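Local coordinates for enoyl-CoA hydratase (Mycobacterium avium subsp. paratuberculosis, PDB 4LK5), which probably catalyses the reversible addition of water to the double bond of enoyl-CoA thioesters, at residues F46-N51 with A68-Y73; K81-G86 with H130-V135; E113-I118 with G264-L269; F162-T167 with Q192-P197; A183-I188 with W208-A213. All coordinates share one frame; numbering follows the deposited sequence.

How the contacts relate
Contacts 1 and 2 build on neighbouring inner strands of the mixed main sheet of the crotonase-like fold. Strands 45-50 and 82-87 are adjacent in it, their backbones pair between the two contacts, and the centres lie about 10 Å apart. Contact 3, about 21 Å from contact 1 between centres, ties helix 113-127, which connects strands 82-87 and 132-136, to the late helix 254-269. Between its two segments in sequence come both contact 4 and contact 5. These last two cross along the chain, both use helix 187-195, touch through Met193 and Trp208, and have centres about 14 Å apart. Contacts 3, 4 and 5 touch the third subunit and contacts 2 and 5 the second, so several joints border subunit interfaces.

Contact 1 (F46-N51 with A68-Y73); sequences FSVTIN and ADAMEY
Phe46 and Val48 of strand 45-50 meet Ala70, Met71 and Tyr73 on one flank of helix 61-76. The far end of the Phe46 ring comes closest: its CZ lies 3.5 Å from the carbonyl O of Ala70 and 4.2 Å from the CB of the same alanine. Next to it, Phe46 CE1 approaches the Tyr73 ring at its edge, near the ring plane, with CD2 of Tyr73 3.9 Å away. Val48 makes the second half of the contact. Its CG2 touches the methyl CE of Met71, a selenomethionine, at 3.9 Å, and stands more loosely 4.4 Å from Ala70 CB.

The torsions explain how these groups arrive. Phe46 has its ring trans to the backbone N (chi1 -171°), which carries the ring out from the strand to the helix. Met71 starts out pointing from the strand, but its chain folds back at chi2 (-65°) and delivers CE to the valine. Behind this first shell, Phe46 and Val48 are fixed by backbone hydrogen bonds to the adjacent strand 82-87, whose Val83 and Ile85 also pack on Met71. Over 46-50 and 68-73 the axes run antiparallel (175°), 10.2 Å apart at closest, as suits the first two elements of the beta-alpha-beta unit 45-50, 61-76, 82-87. Arg120 of helix 113-127 forms salt bridges with Asp69 and Glu72 of the same helix. With mainly apolar contacts and no hydrogen bonds between the segments, the interface rests on dispersion and hydrophobic burial, apart from the approach of a Phe46 ring carbon to a backbone carbonyl, and the Tyr73 ring lies at its more exposed margin.

Contact 2 (K81-G86 with H130-V135); sequences KVVRIG and HPVVAV
Val83, Ile85, Val133 and Val135 bind the two segments through their backbones as parallel strands of the main sheet. Four N-H...O=C bonds cross: Val83 N to Pro131 O, Val133 N to Val83 O, Ile85 N to Val133 O and Val135 N to Ile85 O. The bond from Val133 N to Val83 O is the shortest, at 2.6 Å, and the straightest, 162° at the hydrogen. That given by Val83 is the most bent, 140°. Arg84 CA adds a C-H...O contact, 3.1 Å from Val133 O. The axes of 82-86 and 132-135 are inclined by 25°.

Apolar contacts lie on both faces. On one, Val83 and Val132 stand side by side pointing the same way, and Ile85 CD1 reaches CG1 of Val132 at 3.7 Å. On the other, Val82 CG1 meets Val133 CG2 at 3.9 Å, and the Arg84 guanidinium is laid over Val135 by bends at chi2 and chi3, CG2 of the valine meeting one face off toward its rim.

Helix 61-76, through Met71, covers the Val83 and Ile85 side; helix 217-233 covers the Arg84 side. Most of the paired backbone thus lies buried, its bonded N-H and C=O groups satisfying each other, flanked mainly by branched aliphatic groups, with the Arg84 guanidinium over Val135.

Contact 3 (E113-I118 with G264-L269); sequences EIILEI and GQSVLL
Ile115 reaches out from helix 113-127 and places its terminal methyl among Gln265, Ser266 and Leu269 of helix 254-269. The isoleucine is extended at chi2 (156°), which pushes CD1 forward as a single leading atom. That methyl lies against the flank of Gln265, 3.4 Å from its CB, with the two side chains oblique to each other. Toward Leu269 the approach is different: the side chains extend at one another tip to tip, and Ile115 CD1 stands 3.9 Å from Leu269 CD1. A looser contact brings CD1 of Ile115 to 4.0 Å from the backbone N of Ser266. Ile114 comes from one residue earlier and only grazes the same leucine, its CD1 4.3 Å from Leu269 CD1.

Gln265 offers just its aliphatic base to the isoleucine. A bend at chi2 (-66°) turns the amide away from helix 113-127 and toward Asp174 and Met172, which engage both polar ends: NE2 hydrogen-bonds Asp174, and OE1 accepts from the backbone N of Met172. The Ser266 hydroxyl is likewise occupied, with the carbonyl O of Phe262 one turn back in its own helix. The surface presented to Ile115 is thus chiefly hydrocarbon, although Gln265 and Ser266 supply part of it.

The short helical segments run roughly antiparallel, at 149° with axes 10.4 Å apart, and bury a modest 163 Å². Phe262, also on helix 254-269, widens the junction by packing on Ile115 and Leu116. Helix 113-127 also rests on helix 61-76, where Ile64 meets Ile114 and Ile118, while Leu268 of helix 254-269 packs on Ala238 of the third subunit.

Contact 4 (F162-T167 with Q192-P197); sequences FMLAFT and QMALLP
Leu164 and Ala194 bring the two backbones to 5.7 Å between their CA atoms, where the chain leaving strand 161-163 passes the end of helix 187-195. Leu164 is the centre of an inverse gamma turn, and a short 3-10 segment includes Phe166 and Thr167; on the other side Leu196 is the first residue to leave helical geometry, and Pro197 folds back toward the turn. An ordered water bridges the two backbones. It donates to Leu164 O (2.8 Å) and to Ala194 O (2.6 Å), and accepts from Thr167 N at a longer 3.3 Å.

Beside the water bridge, the side chains pack. Leu164 and Met193, a selenomethionine, cross at about a right angle, with CD1 of the leucine 3.8 Å from Met193 CB and its CG 4.0 Å from the methyl CE. Bending at chi3 (75°) brings that methyl back over the leucine. Pro197 lies close over the turn, its CB 3.2 Å from Leu164 O. The proline ring is also met nearly at a right angle by Thr167, whose CG2 stands 3.8 Å from Pro197 CD, and Met163 CG touches Pro197 CB.

Helix 177-185 contributes Val181, which packs on both Leu164 and Met193. The Thr167 hydroxyl has a weak hydrogen bond to Leu171 O, and Pro197 O is bonded by Arg230 of the third subunit. With direct hydrogen bonds between the segments lacking, the water does the polar work: it joins the carbonyls of Leu164 and Ala194 and the Thr167 N-H, inside an otherwise apolar, largely buried joint.

Contact 5 (A183-I188 with W208-A213); sequences AAVGRI and WGLVTA
Trp208 carries the flat group of this contact, and Val185 reaches its root: CG1 of the valine lies 3.9 Å from the tryptophan CB, oblique to the indole. The indole also has a cation-pi interaction with Arg189 and a contact with Met193. The motif beneath is a Schellman motif closing helix 202-208, in which Gly209 takes a positive phi (85°) and turns the chain into the loop that leads to strand 213-215 of the crotonase-like fold.

The end of helix 177-185 fits against this turn. Val185 is the main intruder; its CG1, lying trans to the carbonyl carbon (chi1 -62°), enters the bend and meets Leu210 CB at 3.9 Å as well as the backbone N of Leu210 at 3.8 Å. Ala184 adds its methyl, 3.6 Å from Gly209 O. Gly186 then breaks the helix, also with positive phi, and occupies the N-cap position of helix 187-195.

Two helix ends are thus set against each other through valine and alanine methyls on one side and the glycine turn with its neighbours on the other. Subunit contacts surround them: Arg187 hydrogen-bonds Asn247 of the third subunit and the Cys151 carbonyl of that same subunit, and Ala184 packs on Ile188 of the second. The closest approach across the joint remains that of a methyl to a carbonyl, Val185 CG1 to Trp208 O at 3.3 Å.

Contact 1 (F46-N51 with A68-Y73)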
# COMPACT_ATOMS: atom_id res chain seq x y z
N PHE C 46 10.57 4.96 -27.68
CA PHE C 46 9.81 6.16 -27.91
C PHE C 46 10.17 7.04 -26.75
O PHE C 46 9.84 6.72 -25.61
CB PHE C 46 8.35 5.75 -27.90
CG PHE C 46 7.40 6.80 -28.33
CD1 PHE C 46 7.05 6.93 -29.66
CD2 PHE C 46 6.77 7.60 -27.38
CE1 PHE C 46 6.12 7.89 -30.04
CE2 PHE C 46 5.85 8.56 -27.75
CZ PHE C 46 5.51 8.71 -29.08
N SER C 47 10.94 8.10 -27.02
CA SER C 47 11.32 9.03 -25.96
C SER C 47 10.46 10.25 -26.06
O SER C 47 10.02 10.64 -27.13
CB SER C 47 12.80 9.46 -26.01
OG SER C 47 13.68 8.35 -26.19
N VAL C 48 10.26 10.87 -24.92
CA VAL C 48 9.43 12.01 -24.81
C VAL C 48 10.15 12.90 -23.83
O VAL C 48 10.33 12.54 -22.67
CB VAL C 48 8.02 11.60 -24.34
CG1 VAL C 48 7.23 12.81 -23.88
CG2 VAL C 48 7.25 10.91 -25.47
N THR C 49 10.60 14.06 -24.30
CA THR C 49 11.48 14.88 -23.51
C THR C 49 11.01 16.33 -23.49
O THR C 49 10.97 17.00 -24.52
CB THR C 49 12.91 14.73 -24.04
OG1 THR C 49 13.17 13.34 -24.29
CG2 THR C 49 13.93 15.30 -23.05
N ILE C 50 10.64 16.79 -22.30
CA ILE C 50 10.21 18.18 -22.08
C ILE C 50 11.49 19.01 -22.20
O ILE C 50 12.56 18.53 -21.80
CB ILE C 50 9.55 18.38 -20.69
CG1 ILE C 50 8.36 17.42 -20.50
CG2 ILE C 50 9.06 19.80 -20.51
CD1 ILE C 50 7.78 17.40 -19.10
N ASN C 51 11.38 20.23 -22.76
CA ASN C 51 12.54 21.04 -23.12
C ASN C 51 12.37 22.52 -22.80
O ASN C 51 12.64 23.40 -23.60
CB ASN C 51 12.85 20.85 -24.61
CG ASN C 51 14.33 20.99 -24.93
OD1 ASN C 51 15.08 21.69 -24.23
ND2 ASN C 51 14.77 20.29 -25.98
N ALA C 68 0.27 14.03 -23.90
CA ALA C 68 -0.96 13.29 -24.03
C ALA C 68 -1.10 12.71 -25.43
O ALA C 68 -1.25 11.51 -25.56
CB ALA C 68 -2.16 14.15 -23.64
N ASP C 69 -0.97 13.53 -26.48
CA ASP C 69 -1.16 13.05 -27.88
C ASP C 69 -0.13 11.99 -28.24
O ASP C 69 -0.44 10.94 -28.81
CB ASP C 69 -1.05 14.22 -28.90
CG ASP C 69 -2.27 15.19 -28.87
OD1 ASP C 69 -3.32 14.88 -28.29
OD2 ASP C 69 -2.17 16.29 -29.44
N ALA C 70 1.11 12.30 -27.91
CA ALA C 70 2.21 11.36 -28.04
C ALA C 70 1.98 10.01 -27.30
O ALA C 70 2.29 8.91 -27.84
CB ALA C 70 3.48 12.04 -27.53
N MSE C 71 1.45 10.06 -26.07
CA MSE C 71 1.19 8.80 -25.37
C MSE C 71 0.09 8.04 -26.09
O MSE C 71 0.19 6.84 -26.31
CB MSE C 71 0.85 8.99 -23.90
CG MSE C 71 2.00 9.62 -23.14
SE MSE C 71 3.53 8.39 -23.13
CE MSE C 71 4.84 9.74 -22.64
N GLU C 72 -0.97 8.74 -26.49
CA GLU C 72 -2.01 8.06 -27.28
C GLU C 72 -1.45 7.48 -28.60
O GLU C 72 -1.69 6.30 -28.91
CB GLU C 72 -3.20 8.97 -27.54
CG GLU C 72 -4.01 9.26 -26.28
CD GLU C 72 -5.20 10.13 -26.57
OE1 GLU C 72 -5.14 10.89 -27.56
OE2 GLU C 72 -6.19 10.07 -25.82
N TYR C 73 -0.67 8.28 -29.35
CA TYR C 73 -0.05 7.79 -30.58
C TYR C 73 0.74 6.49 -30.38
O TYR C 73 0.65 5.55 -31.17
CB TYR C 73 0.90 8.83 -31.19
CG TYR C 73 1.60 8.26 -32.37
CD1 TYR C 73 0.89 7.96 -33.54
CD2 TYR C 73 2.95 7.93 -32.31
CE1 TYR C 73 1.51 7.39 -34.64
CE2 TYR C 73 3.60 7.36 -33.40
CZ TYR C 73 2.87 7.09 -34.56
OH TYR C 73 3.50 6.52 -35.65

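Contact 2 (K81-G86 with H130-V135)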
# COMPACT_ATOMS: atom_id res chain seq x y z
N LYS C 81 8.16 -0.36 -28.49
CA LYS C 81 8.27 -1.44 -27.48
C LYS C 81 8.45 -0.91 -26.06
O LYS C 81 7.99 -1.56 -25.12
CB LYS C 81 9.41 -2.38 -27.81
CG LYS C 81 9.27 -3.10 -29.15
CD LYS C 81 8.70 -4.50 -28.99
CE LYS C 81 9.03 -5.42 -30.16
NZ LYS C 81 9.03 -6.86 -29.76
N VAL C 82 9.12 0.23 -25.89
CA VAL C 82 9.35 0.83 -24.58
C VAL C 82 9.17 2.30 -24.76
O VAL C 82 9.40 2.79 -25.85
CB VAL C 82 10.79 0.61 -24.07
CG1 VAL C 82 11.00 1.17 -22.66
CG2 VAL C 82 11.16 -0.86 -24.12
N VAL C 83 8.79 3.00 -23.68
CA VAL C 83 8.51 4.43 -23.72
C VAL C 83 9.25 5.13 -22.55
O VAL C 83 9.23 4.66 -21.43
CB VAL C 83 6.98 4.67 -23.63
CG1 VAL C 83 6.65 6.16 -23.47
CG2 VAL C 83 6.25 4.10 -24.84
N ARG C 84 9.95 6.22 -22.82
CA ARG C 84 10.61 6.93 -21.73
C ARG C 84 10.20 8.38 -21.74
O ARG C 84 10.21 8.99 -22.79
CB ARG C 84 12.14 6.84 -21.78
CG ARG C 84 12.77 6.57 -23.14
CD ARG C 84 13.92 7.53 -23.48
NE ARG C 84 15.04 7.55 -22.54
CZ ARG C 84 15.40 8.60 -21.80
NH1 ARG C 84 14.73 9.74 -21.85
NH2 ARG C 84 16.46 8.51 -20.99
N ILE C 85 9.84 8.90 -20.57
CA ILE C 85 9.58 10.32 -20.41
C ILE C 85 10.71 10.85 -19.60
O ILE C 85 11.14 10.20 -18.64
CB ILE C 85 8.38 10.69 -19.50
CG1 ILE C 85 7.54 9.49 -19.13
CG2 ILE C 85 7.56 11.82 -20.11
CD1 ILE C 85 6.80 8.92 -20.30
N GLY C 86 11.12 12.06 -19.93
CA GLY C 86 12.10 12.80 -19.17
C GLY C 86 12.03 14.28 -19.50
O GLY C 86 11.17 14.72 -20.27
N HIS C 130 2.67 -1.00 -23.22
CA HIS C 130 4.07 -1.17 -23.24
C HIS C 130 4.62 -0.66 -21.94
O HIS C 130 3.96 0.12 -21.25
CB HIS C 130 4.66 -0.38 -24.44
CG HIS C 130 4.19 -0.90 -25.76
ND1 HIS C 130 4.55 -2.15 -26.23
CD2 HIS C 130 3.32 -0.40 -26.66
CE1 HIS C 130 3.96 -2.37 -27.39
NE2 HIS C 130 3.21 -1.32 -27.68
N PRO C 131 5.83 -1.10 -21.58
CA PRO C 131 6.41 -0.51 -20.38
C PRO C 131 6.67 0.97 -20.61
O PRO C 131 7.17 1.34 -21.67
CB PRO C 131 7.72 -1.27 -20.22
CG PRO C 131 7.41 -2.62 -20.78
CD PRO C 131 6.55 -2.32 -21.98
N VAL C 132 6.28 1.80 -19.64
CA VAL C 132 6.53 3.23 -19.70
C VAL C 132 7.49 3.62 -18.59
O VAL C 132 7.21 3.35 -17.43
CB VAL C 132 5.23 4.02 -19.55
CG1 VAL C 132 5.55 5.51 -19.52
CG2 VAL C 132 4.28 3.68 -20.69
N VAL C 133 8.61 4.25 -18.94
CA VAL C 133 9.69 4.50 -18.00
C VAL C 133 9.85 5.97 -17.72
O VAL C 133 10.01 6.72 -18.65
CB VAL C 133 11.05 4.05 -18.54
CG1 VAL C 133 12.11 4.20 -17.43
CG2 VAL C 133 11.00 2.63 -19.04
N ALA C 134 9.84 6.35 -16.44
CA ALA C 134 10.13 7.70 -16.02
C ALA C 134 11.57 7.85 -15.55
O ALA C 134 12.03 7.15 -14.66
CB ALA C 134 9.19 8.14 -14.92
N VAL C 135 12.24 8.82 -16.12
CA VAL C 135 13.66 9.02 -15.97
C VAL C 135 13.85 10.32 -15.23
O VAL C 135 13.78 11.37 -15.83
CB VAL C 135 14.32 9.15 -17.36
CG1 VAL C 135 15.81 9.44 -17.21
CG2 VAL C 135 14.09 7.89 -18.17

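Contact 3 (E113-I118 with G264-L269)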
# COMPACT_ATOMS: atom_id res chain seq x y z
N GLU C 113 -9.26 23.58 -19.07
CA GLU C 113 -8.73 22.58 -19.99
C GLU C 113 -7.41 21.95 -19.47
O GLU C 113 -7.11 20.80 -19.79
CB GLU C 113 -8.53 23.23 -21.40
CG GLU C 113 -8.69 22.28 -22.59
CD GLU C 113 -8.10 22.78 -23.93
OE1 GLU C 113 -7.46 23.87 -24.02
OE2 GLU C 113 -8.27 22.05 -24.94
N ILE C 114 -6.61 22.69 -18.71
CA ILE C 114 -5.34 22.16 -18.18
C ILE C 114 -5.62 20.80 -17.52
O ILE C 114 -4.97 19.80 -17.80
CB ILE C 114 -4.68 23.02 -17.06
CG1 ILE C 114 -5.24 24.45 -16.99
CG2 ILE C 114 -3.16 23.04 -17.20
CD1 ILE C 114 -4.55 25.36 -15.99
N ILE C 115 -6.63 20.78 -16.67
CA ILE C 115 -6.91 19.58 -15.91
C ILE C 115 -7.41 18.43 -16.77
O ILE C 115 -6.98 17.28 -16.59
CB ILE C 115 -7.92 19.86 -14.80
CG1 ILE C 115 -7.41 21.01 -13.93
CG2 ILE C 115 -8.10 18.60 -13.96
CD1 ILE C 115 -8.50 21.74 -13.19
N LEU C 116 -8.33 18.74 -17.68
CA LEU C 116 -8.86 17.74 -18.61
C LEU C 116 -7.74 17.08 -19.39
O LEU C 116 -7.84 15.93 -19.75
CB LEU C 116 -9.82 18.38 -19.61
CG LEU C 116 -11.35 18.25 -19.56
CD1 LEU C 116 -11.88 18.07 -18.14
CD2 LEU C 116 -11.99 19.48 -20.23
N GLU C 117 -6.68 17.82 -19.67
CA GLU C 117 -5.63 17.31 -20.50
C GLU C 117 -4.60 16.58 -19.65
O GLU C 117 -4.00 15.59 -20.13
CB GLU C 117 -4.97 18.45 -21.29
CG GLU C 117 -5.88 19.09 -22.31
CD GLU C 117 -6.11 18.19 -23.51
OE1 GLU C 117 -5.24 18.19 -24.41
OE2 GLU C 117 -7.16 17.50 -23.55
N ILE C 118 -4.38 17.08 -18.42
CA ILE C 118 -3.60 16.34 -17.44
C ILE C 118 -4.22 14.95 -17.37
O ILE C 118 -3.51 13.93 -17.43
CB ILE C 118 -3.73 16.88 -16.01
CG1 ILE C 118 -3.22 18.31 -15.87
CG2 ILE C 118 -2.98 15.98 -15.04
CD1 ILE C 118 -1.83 18.53 -16.34
N GLY C 264 -12.70 19.48 -8.04
CA GLY C 264 -12.11 20.18 -6.93
C GLY C 264 -11.16 21.27 -7.35
O GLY C 264 -11.23 22.36 -6.79
N GLN C 265 -10.27 20.99 -8.33
CA GLN C 265 -9.30 21.97 -8.77
C GLN C 265 -9.99 23.11 -9.45
O GLN C 265 -9.57 24.24 -9.24
CB GLN C 265 -8.25 21.46 -9.77
CG GLN C 265 -7.04 20.75 -9.22
CD GLN C 265 -6.06 21.55 -8.37
OE1 GLN C 265 -6.41 22.12 -7.35
NE2 GLN C 265 -4.80 21.43 -8.70
N SER C 266 -10.99 22.81 -10.29
CA SER C 266 -11.82 23.84 -10.97
C SER C 266 -12.21 24.96 -10.01
O SER C 266 -12.05 26.12 -10.34
CB SER C 266 -13.10 23.22 -11.52
OG SER C 266 -12.79 22.33 -12.55
N VAL C 267 -12.68 24.59 -8.81
CA VAL C 267 -13.00 25.55 -7.76
C VAL C 267 -11.74 26.27 -7.21
O VAL C 267 -11.72 27.49 -7.06
CB VAL C 267 -13.83 24.85 -6.62
CG1 VAL C 267 -14.07 25.77 -5.41
CG2 VAL C 267 -15.15 24.36 -7.18
N LEU C 268 -10.70 25.50 -6.94
CA LEU C 268 -9.52 26.04 -6.29
C LEU C 268 -8.72 26.95 -7.19
O LEU C 268 -8.12 27.90 -6.70
CB LEU C 268 -8.62 24.90 -5.80
CG LEU C 268 -9.22 24.09 -4.66
CD1 LEU C 268 -8.41 22.81 -4.53
CD2 LEU C 268 -9.27 24.82 -3.33
N LEU C 269 -8.70 26.66 -8.48
CA LEU C 269 -7.94 27.50 -9.39
C LEU C 269 -8.58 28.91 -9.54
O LEU C 269 -7.88 29.86 -9.77
CB LEU C 269 -7.82 26.86 -10.77
CG LEU C 269 -6.64 25.95 -11.12
CD1 LEU C 269 -6.93 25.20 -12.44
CD2 LEU C 269 -5.31 26.71 -11.21

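Contact 4 (F162-T167 with Q192-P197)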
# COMPACT_ATOMS: atom_id res chain seq x y z
N PHE C 162 11.31 14.43 -4.97
CA PHE C 162 9.92 14.48 -5.27
C PHE C 162 9.18 15.40 -4.31
O PHE C 162 9.44 15.43 -3.11
CB PHE C 162 9.34 13.06 -5.22
CG PHE C 162 9.96 12.15 -6.22
CD1 PHE C 162 11.22 11.56 -5.98
CD2 PHE C 162 9.35 11.90 -7.42
CE1 PHE C 162 11.81 10.72 -6.93
CE2 PHE C 162 9.94 11.08 -8.37
CZ PHE C 162 11.17 10.50 -8.13
N MSE C 163 8.25 16.18 -4.85
CA MSE C 163 7.45 17.01 -3.98
C MSE C 163 6.10 17.34 -4.55
O MSE C 163 5.98 17.99 -5.59
CB MSE C 163 8.17 18.31 -3.67
CG MSE C 163 7.25 19.05 -2.72
SE MSE C 163 8.26 20.47 -1.88
CE MSE C 163 8.65 21.38 -3.59
N LEU C 164 5.07 16.90 -3.84
CA LEU C 164 3.72 17.26 -4.18
C LEU C 164 3.45 18.67 -3.70
O LEU C 164 2.90 18.87 -2.62
CB LEU C 164 2.77 16.31 -3.50
CG LEU C 164 2.79 14.90 -4.06
CD1 LEU C 164 1.65 14.14 -3.38
CD2 LEU C 164 2.60 14.89 -5.55
N ALA C 165 3.80 19.64 -4.54
CA ALA C 165 3.81 21.06 -4.16
C ALA C 165 2.44 21.71 -4.09
O ALA C 165 2.29 22.74 -3.46
CB ALA C 165 4.69 21.85 -5.13
N PHE C 166 1.45 21.08 -4.70
CA PHE C 166 0.16 21.74 -4.95
C PHE C 166 -0.27 22.67 -3.81
O PHE C 166 -0.65 23.83 -3.99
CB PHE C 166 -0.90 20.69 -5.17
CG PHE C 166 -0.56 19.70 -6.22
CD1 PHE C 166 -0.70 20.02 -7.55
CD2 PHE C 166 -0.10 18.43 -5.87
CE1 PHE C 166 -0.40 19.09 -8.52
CE2 PHE C 166 0.21 17.50 -6.84
CZ PHE C 166 0.06 17.83 -8.16
N THR C 167 -0.19 22.13 -2.62
CA THR C 167 -0.77 22.73 -1.42
C THR C 167 -0.04 24.00 -0.94
O THR C 167 -0.56 24.77 -0.16
CB THR C 167 -0.80 21.59 -0.35
OG1 THR C 167 -2.15 21.18 -0.11
CG2 THR C 167 -0.11 21.98 0.93
N GLN C 192 0.90 12.63 4.02
CA GLN C 192 2.02 13.43 4.45
C GLN C 192 2.58 14.25 3.29
O GLN C 192 2.87 15.44 3.45
CB GLN C 192 3.10 12.47 4.94
CG GLN C 192 4.43 13.06 5.32
CD GLN C 192 5.38 11.98 5.80
OE1 GLN C 192 4.97 10.90 6.25
NE2 GLN C 192 6.65 12.26 5.69
N MSE C 193 2.78 13.60 2.14
CA MSE C 193 3.37 14.29 1.03
C MSE C 193 2.45 15.38 0.61
O MSE C 193 2.90 16.44 0.20
CB MSE C 193 3.57 13.37 -0.15
CG MSE C 193 4.80 12.50 0.09
SE MSE C 193 5.15 11.40 -1.53
CE MSE C 193 5.91 12.82 -2.67
N ALA C 194 1.16 15.12 0.68
CA ALA C 194 0.16 16.05 0.17
C ALA C 194 -0.12 17.20 1.13
O ALA C 194 -0.25 18.33 0.69
CB ALA C 194 -1.14 15.29 -0.11
N LEU C 195 -0.24 16.90 2.42
CA LEU C 195 -0.58 17.94 3.40
C LEU C 195 0.64 18.66 3.97
O LEU C 195 0.52 19.81 4.42
CB LEU C 195 -1.40 17.38 4.57
CG LEU C 195 -2.82 16.86 4.31
CD1 LEU C 195 -3.44 16.48 5.65
CD2 LEU C 195 -3.72 17.86 3.59
N LEU C 196 1.79 18.00 3.97
CA LEU C 196 2.99 18.58 4.54
C LEU C 196 4.09 18.43 3.55
O LEU C 196 5.15 17.88 3.86
CB LEU C 196 3.37 17.86 5.84
CG LEU C 196 2.36 18.07 6.94
CD1 LEU C 196 2.51 16.95 7.98
CD2 LEU C 196 2.54 19.45 7.57
N PRO C 197 3.88 18.93 2.34
CA PRO C 197 4.87 18.68 1.32
C PRO C 197 6.28 19.08 1.75
O PRO C 197 6.46 20.10 2.43
CB PRO C 197 4.39 19.51 0.15
CG PRO C 197 3.54 20.56 0.76
CD PRO C 197 2.89 19.95 1.94
O HOH W 1 0.24 19.02 -1.76

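Contact 5 (A183-I188 with W208-A213)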
# COMPACT_ATOMS: atom_id res chain seq x y z
N ALA C 183 -1.14 4.28 -3.90
CA ALA C 183 -1.04 2.99 -4.53
C ALA C 183 0.38 2.42 -4.42
O ALA C 183 0.58 1.18 -4.52
CB ALA C 183 -1.45 3.08 -6.00
N ALA C 184 1.38 3.30 -4.28
CA ALA C 184 2.75 2.82 -4.14
C ALA C 184 3.20 2.78 -2.67
O ALA C 184 3.75 1.79 -2.25
CB ALA C 184 3.68 3.67 -4.96
N VAL C 185 2.90 3.81 -1.88
CA VAL C 185 3.50 3.97 -0.56
C VAL C 185 2.50 3.90 0.60
O VAL C 185 2.92 4.00 1.76
CB VAL C 185 4.29 5.32 -0.48
CG1 VAL C 185 5.43 5.35 -1.46
CG2 VAL C 185 3.40 6.53 -0.72
N GLY C 186 1.20 3.76 0.31
CA GLY C 186 0.15 3.74 1.33
C GLY C 186 -0.44 5.11 1.76
O GLY C 186 0.08 6.17 1.48
N ARG C 187 -1.53 5.05 2.49
CA ARG C 187 -2.28 6.21 2.86
C ARG C 187 -1.56 7.26 3.75
O ARG C 187 -1.65 8.47 3.47
CB ARG C 187 -3.52 5.72 3.56
CG ARG C 187 -4.42 6.84 4.00
CD ARG C 187 -5.71 6.32 4.57
NE ARG C 187 -6.38 7.47 5.10
CZ ARG C 187 -6.21 7.93 6.33
NH1 ARG C 187 -5.43 7.29 7.18
NH2 ARG C 187 -6.86 9.02 6.70
N ILE C 188 -0.87 6.84 4.81
CA ILE C 188 -0.27 7.80 5.76
C ILE C 188 0.79 8.65 5.05
O ILE C 188 0.85 9.89 5.19
CB ILE C 188 0.31 7.08 7.00
CG1 ILE C 188 -0.79 6.54 7.88
CG2 ILE C 188 1.19 7.98 7.85
CD1 ILE C 188 -1.90 7.53 8.20
N TRP C 208 10.67 4.04 0.66
CA TRP C 208 9.21 4.11 0.76
C TRP C 208 8.45 3.22 -0.23
O TRP C 208 7.25 3.01 -0.07
CB TRP C 208 8.75 5.55 0.49
CG TRP C 208 8.88 6.49 1.66
CD1 TRP C 208 9.67 6.34 2.78
CD2 TRP C 208 8.23 7.76 1.80
NE1 TRP C 208 9.51 7.41 3.61
CE2 TRP C 208 8.65 8.31 3.04
CE3 TRP C 208 7.32 8.48 1.00
CZ2 TRP C 208 8.18 9.55 3.51
CZ3 TRP C 208 6.86 9.69 1.45
CH2 TRP C 208 7.28 10.22 2.71
N GLY C 209 9.12 2.74 -1.27
CA GLY C 209 8.45 2.08 -2.41
C GLY C 209 7.93 3.01 -3.49
O GLY C 209 7.06 2.62 -4.27
N LEU C 210 8.43 4.24 -3.55
CA LEU C 210 7.91 5.22 -4.50
C LEU C 210 8.58 5.13 -5.85
O LEU C 210 8.01 5.59 -6.83
CB LEU C 210 8.09 6.66 -3.98
CG LEU C 210 7.40 7.82 -4.71
CD1 LEU C 210 5.91 7.70 -4.57
CD2 LEU C 210 7.82 9.18 -4.17
N VAL C 211 9.82 4.59 -5.90
CA VAL C 211 10.54 4.46 -7.18
C VAL C 211 11.24 3.13 -7.31
O VAL C 211 11.47 2.41 -6.35
CB VAL C 211 11.58 5.57 -7.43
CG1 VAL C 211 10.93 6.94 -7.27
CG2 VAL C 211 12.76 5.44 -6.49
N THR C 212 11.60 2.83 -8.54
CA THR C 212 12.07 1.54 -8.89
C THR C 212 13.57 1.40 -8.53
O THR C 212 14.01 0.37 -7.95
CB THR C 212 11.79 1.30 -10.38
OG1 THR C 212 10.40 1.59 -10.62
CG2 THR C 212 12.09 -0.15 -10.74
N ALA C 213 14.34 2.44 -8.84
CA ALA C 213 15.77 2.43 -8.53
C ALA C 213 16.39 3.81 -8.46
O ALA C 213 15.92 4.75 -9.09
CB ALA C 213 16.52 1.55 -9.52